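Local coordinates for 3-deoxy-manno-octulosonate cytidylyltransferase (Escherichia coli, PDB 1H7E), which transfers CMP from CTP to the eight-carbon sugar KDO, probably activating it for incorporation into bacterial lipopolysaccharide, at residues H127-A131 against A132-E136. Residues are numbered along the deposited sequence; the frame is centred on the assembly and turned at random.
Sequences HAISA and AEAAE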
loop_
_atom_site.group_PDB
_atom_site.type_symbol
_atom_site.label_atom_id
_atom_site.label_comp_id
_atom_site.label_asym_id
_atom_site.label_seq_id
_atom_site.Cartn_x
_atom_site.Cartn_y
_atom_site.Cartn_z
ATOM N N HIS A 127 6.731 -10.250 -10.568
ATOM C CA HIS A 127 7.230 -11.630 -10.443
ATOM C C HIS A 127 7.914 -11.777 -9.077
ATOM O O HIS A 127 8.333 -10.780 -8.478
ATOM C CB HIS A 127 8.147 -12.064 -11.605
ATOM C CG HIS A 127 9.480 -11.377 -11.654
ATOM N ND1 HIS A 127 10.523 -11.703 -10.815
ATOM C CD2 HIS A 127 9.959 -10.418 -12.483
ATOM C CE1 HIS A 127 11.583 -10.974 -11.121
ATOM N NE2 HIS A 127 11.267 -10.186 -12.131
ATOM N N ALA A 128 7.937 -12.999 -8.553
ATOM C CA ALA A 128 8.550 -13.266 -7.246
ATOM C C ALA A 128 10.056 -13.053 -7.225
ATOM O O ALA A 128 10.745 -13.309 -8.217
ATOM C CB ALA A 128 8.224 -14.688 -6.796
ATOM N N ILE A 129 10.551 -12.484 -6.127
ATOM C CA ILE A 129 11.978 -12.274 -5.936
ATOM C C ILE A 129 12.321 -12.680 -4.494
ATOM O O ILE A 129 11.441 -12.779 -3.649
ATOM C CB ILE A 129 12.444 -10.806 -6.190
ATOM C CG1 ILE A 129 11.598 -9.821 -5.386
ATOM C CG2 ILE A 129 12.360 -10.463 -7.696
ATOM C CD1 ILE A 129 12.173 -8.439 -5.321
ATOM N N SER A 130 13.598 -12.945 -4.253
ATOM C CA SER A 130 14.101 -13.322 -2.933
ATOM C C SER A 130 14.212 -12.074 -2.074
ATOM O O SER A 130 14.232 -10.951 -2.599
ATOM C CB SER A 130 15.494 -13.925 -3.091
ATOM O OG SER A 130 16.460 -12.935 -3.452
ATOM N N ALA A 131 14.353 -12.268 -0.768
ATOM C CA ALA A 131 14.498 -11.157 0.168
ATOM C C ALA A 131 15.758 -10.337 -0.110
ATOM O O ALA A 131 15.754 -9.114 0.034
ATOM C CB ALA A 131 14.511 -11.683 1.601
ATOM N N ALA A 132 16.831 -10.998 -0.532
ATOM C CA ALA A 132 18.081 -10.298 -0.821
ATOM C C ALA A 132 17.908 -9.328 -1.997
ATOM O O ALA A 132 18.432 -8.204 -1.964
ATOM C CB ALA A 132 19.185 -11.281 -1.104
ATOM N N GLU A 133 17.204 -9.759 -3.043
ATOM C CA GLU A 133 16.949 -8.885 -4.199
ATOM C C GLU A 133 16.013 -7.726 -3.824
ATOM O O GLU A 133 16.148 -6.615 -4.339
ATOM C CB GLU A 133 16.318 -9.663 -5.350
ATOM C CG GLU A 133 17.233 -10.650 -6.029
ATOM C CD GLU A 133 16.805 -10.937 -7.464
ATOM O OE1 GLU A 133 17.411 -11.831 -8.100
ATOM O OE2 GLU A 133 15.876 -10.257 -7.967
ATOM N N ALA A 134 15.055 -7.999 -2.939
ATOM C CA ALA A 134 14.107 -6.991 -2.481
ATOM C C ALA A 134 14.759 -5.853 -1.685
ATOM O O ALA A 134 14.189 -4.769 -1.565
ATOM C CB ALA A 134 13.005 -7.643 -1.668
ATOM N N ALA A 135 15.968 -6.072 -1.169
ATOM C CA ALA A 135 16.654 -5.029 -0.386
ATOM C C ALA A 135 17.106 -3.791 -1.176
ATOM O O ALA A 135 17.257 -2.703 -0.602
ATOM C CB ALA A 135 17.845 -5.628 0.361
ATOM N N GLU A 136 17.342 -3.967 -2.477
ATOM C CA GLU A 136 17.803 -2.889 -3.367
ATOM C C GLU A 136 16.734 -1.866 -3.663
ATOM O O GLU A 136 15.643 -2.223 -4.114
ATOM C CB GLU A 136 18.300 -3.461 -4.699
ATOM C CG GLU A 136 19.564 -4.279 -4.568
ATOM C CD GLU A 136 20.630 -3.552 -3.757
ATOM O OE1 GLU A 136 21.013 -2.421 -4.139
ATOM O OE2 GLU A 136 21.070 -4.102 -2.722
#
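The carboxylate of E133 is met from one side, obliquely to its plane, by a methyl of I129: CG2 lies 3.5 Å from OE2. The same CG2 is 3.5 Å from CE1 of the H127 imidazole, so this methyl touches both flat groups from the corner between them, coming at CE1 neither squarely over the ring face nor in its plane. H127 is fixed differently: ND1 donates almost within its ring plane to A128 O over 3.1 Å, although the donor is raised 51° above the carbonyl plane and thus misses a lone pair. The H127 side chain also touches K171 and V173 of strand 169-179, and A219 and T220.

S130 then starts the helix. Its OG accepts from E133 N at 3.3 Å with a nearly straight N-H...O angle of 165°, a long but well-directed capping bond. Chi1 of 71° places OG between its own N and carbonyl carbon, turned in toward the first turn. The CB and CG of E133 pack beside that OG. In the backbone, A134 N reaches S130 O at 3.1 Å in the carbonyl plane, whereas the following bond, A135 N to A131 O, is weak. A134 O takes a bond from K141 NZ.

On the inner side, I129 CD1 touches A134 CB at 3.8 Å, while A134 also leans on Y169. I129 is the residue before the cap and A134 the fourth after it, the spacing of a hydrophobic staple. A full capping box is not made, since OE2 of E133 stays 5.1 Å from S130 N. The arrangement is therefore a serine N-cap joined to a hydrophobic staple, at the surface turn by which sheet strand 122-129 of the cytidylyltransferase fold passes into the short helix 131-134.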